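Long-range contact in putative aminopeptidase (PDB 5NTH), which probably acts as a manganese-dependent metalloaminopeptidase of the M17 leucyl aminopeptidase family, removing residues from the N-termini of peptides: residues A[6-11]-A[226-231]. Numbering follows the deposited sequence.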
loop_
_atom_site.group_PDB
_atom_site.type_symbol
_atom_site.label_atom_id
_atom_site.label_comp_id
_atom_site.label_asym_id
_atom_site.label_seq_id
_atom_site.Cartn_x
_atom_site.Cartn_y
_atom_site.Cartn_z
ATOM N N ARG A 6 -17.504 -18.098 -38.653
ATOM C CA ARG A 6 -16.716 -17.494 -37.575
ATOM C C ARG A 6 -15.745 -18.429 -36.831
ATOM O O ARG A 6 -16.172 -19.426 -36.242
ATOM C CB ARG A 6 -17.655 -16.869 -36.538
ATOM C CG ARG A 6 -16.983 -15.752 -35.778
ATOM C CD ARG A 6 -17.861 -15.187 -34.690
ATOM N NE ARG A 6 -19.024 -14.504 -35.229
ATOM C CZ ARG A 6 -20.254 -14.989 -35.265
ATOM N NH1 ARG A 6 -20.550 -16.179 -34.757
ATOM N NH2 ARG A 6 -21.218 -14.257 -35.793
ATOM N N PRO A 7 -14.436 -18.089 -36.847
ATOM C CA PRO A 7 -13.458 -18.833 -36.038
ATOM C C PRO A 7 -13.355 -18.232 -34.629
ATOM O O PRO A 7 -12.391 -17.514 -34.319
ATOM C CB PRO A 7 -12.150 -18.660 -36.835
ATOM C CG PRO A 7 -12.292 -17.307 -37.485
ATOM C CD PRO A 7 -13.776 -17.064 -37.698
ATOM N N ARG A 8 -14.359 -18.511 -33.797
ATOM C CA ARG A 8 -14.437 -17.931 -32.437
ATOM C C ARG A 8 -14.512 -18.990 -31.313
ATOM O O ARG A 8 -13.473 -19.538 -30.918
ATOM C CB ARG A 8 -15.553 -16.875 -32.333
ATOM C CG ARG A 8 -15.371 -15.924 -31.160
ATOM C CD ARG A 8 -16.617 -15.118 -30.849
ATOM N NE ARG A 8 -17.253 -15.500 -29.579
ATOM C CZ ARG A 8 -17.165 -14.829 -28.422
ATOM N NH1 ARG A 8 -16.451 -13.713 -28.301
ATOM N NH2 ARG A 8 -17.816 -15.279 -27.357
ATOM N N SER A 9 -15.710 -19.262 -30.783
ATOM C CA SER A 9 -15.866 -20.235 -29.690
ATOM C C SER A 9 -16.216 -21.626 -30.224
ATOM O O SER A 9 -16.592 -21.805 -31.393
ATOM C CB SER A 9 -16.880 -19.771 -28.606
ATOM O OG SER A 9 -18.187 -20.298 -28.803
ATOM N N ASN A 10 -16.100 -22.587 -29.306
ATOM C CA ASN A 10 -16.379 -24.014 -29.505
ATOM C C ASN A 10 -17.875 -24.377 -29.256
ATOM O O ASN A 10 -18.192 -25.516 -28.921
ATOM C CB ASN A 10 -15.478 -24.776 -28.510
ATOM C CG ASN A 10 -14.952 -26.080 -29.069
ATOM O OD1 ASN A 10 -14.162 -26.085 -30.019
ATOM N ND2 ASN A 10 -15.358 -27.202 -28.463
ATOM N N SER A 11 -18.780 -23.414 -29.449
ATOM C CA SER A 11 -20.143 -23.462 -28.889
ATOM C C SER A 11 -21.251 -22.843 -29.782
ATOM O O SER A 11 -21.225 -21.659 -30.109
ATOM C CB SER A 11 -20.159 -22.775 -27.514
ATOM O OG SER A 11 -21.474 -22.392 -27.119
ATOM N N MET A 226 -18.207 -10.534 -25.320
ATOM C CA MET A 226 -18.969 -10.430 -26.572
ATOM C C MET A 226 -18.240 -9.665 -27.661
ATOM O O MET A 226 -18.144 -10.141 -28.778
ATOM C CB MET A 226 -20.291 -9.724 -26.304
ATOM C CG MET A 226 -21.066 -9.415 -27.573
ATOM S SD MET A 226 -21.606 -10.928 -28.360
ATOM C CE MET A 226 -23.034 -11.248 -27.296
ATOM N N LEU A 227 -17.800 -8.458 -27.350
ATOM C CA LEU A 227 -17.010 -7.699 -28.292
ATOM C C LEU A 227 -15.528 -7.946 -28.088
ATOM O O LEU A 227 -14.840 -7.202 -27.374
ATOM C CB LEU A 227 -17.282 -6.199 -28.215
ATOM C CG LEU A 227 -16.570 -5.472 -29.362
ATOM C CD1 LEU A 227 -17.162 -5.810 -30.716
ATOM C CD2 LEU A 227 -16.647 -3.994 -29.130
ATOM N N ASP A 228 -15.046 -8.968 -28.776
ATOM C CA ASP A 228 -13.633 -9.306 -28.803
ATOM C C ASP A 228 -13.093 -8.918 -30.170
ATOM O O ASP A 228 -13.793 -8.306 -30.969
ATOM C CB ASP A 228 -13.444 -10.805 -28.501
ATOM C CG ASP A 228 -14.131 -11.716 -29.514
ATOM O OD1 ASP A 228 -14.269 -11.348 -30.682
ATOM O OD2 ASP A 228 -14.538 -12.819 -29.139
ATOM N N THR A 229 -11.869 -9.302 -30.462
ATOM C CA THR A 229 -11.239 -8.882 -31.692
ATOM C C THR A 229 -11.780 -9.549 -32.926
ATOM O O THR A 229 -11.691 -8.979 -33.993
ATOM C CB THR A 229 -9.726 -9.134 -31.677
ATOM O OG1 THR A 229 -9.459 -10.537 -31.582
ATOM C CG2 THR A 229 -9.077 -8.376 -30.510
ATOM N N VAL A 230 -12.307 -10.758 -32.805
ATOM C CA VAL A 230 -12.861 -11.446 -33.979
ATOM C C VAL A 230 -14.227 -10.881 -34.336
ATOM O O VAL A 230 -14.590 -10.801 -35.508
ATOM C CB VAL A 230 -12.914 -12.973 -33.775
ATOM C CG1 VAL A 230 -13.687 -13.666 -34.882
ATOM C CG2 VAL A 230 -11.495 -13.523 -33.758
ATOM N N VAL A 231 -14.967 -10.482 -33.319
ATOM C CA VAL A 231 -16.307 -9.995 -33.529
ATOM C C VAL A 231 -16.197 -8.585 -34.065
ATOM O O VAL A 231 -16.775 -8.283 -35.102
ATOM C CB VAL A 231 -17.148 -10.028 -32.237
ATOM C CG1 VAL A 231 -18.459 -9.249 -32.405
ATOM C CG2 VAL A 231 -17.460 -11.468 -31.863
#
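R6 meets V230 through the aliphatic part of its side chain, CG lying 4.0 Å from V230 CG1, while its guanidinium passes on to salt bridges with E234 and with E15 of helix 12-26. P7 follows at the centre of an inverse gamma turn, and its ring adds a looser apolar touch, CD to V230 CG1 at 4.4 Å. Both methyls of V230 also lie near P7 O.

R8 carries the polar part. Its CG lies anti to the backbone N (chi1 -160°), and CD, further along, passes V231 CG2 at 3.9 Å. Its NH1 forms a salt bridge with D228 OD2, modelled at the guanidinium edge; the two atoms sit too close, so their placement, and with it the fine orientation, is uncertain. NH2 of the same group pairs with E14 and donates to C225 O.

D228 is the N-cap of helix 229-243, and it divides its work: OD1 accepts from V231 N at 2.9 Å and more weakly from V230 N, whereas OD2 faces R8. A capping carboxylate paired with an arginine, as modelled, illustrates how an N-terminal loop can be fastened to a helix start in the catalytic domain, away from the manganese site, with the valine packing sharing the task. The arginine and the helix start would both be expected to favour the charged form of D228, though E14 draws on the same cation.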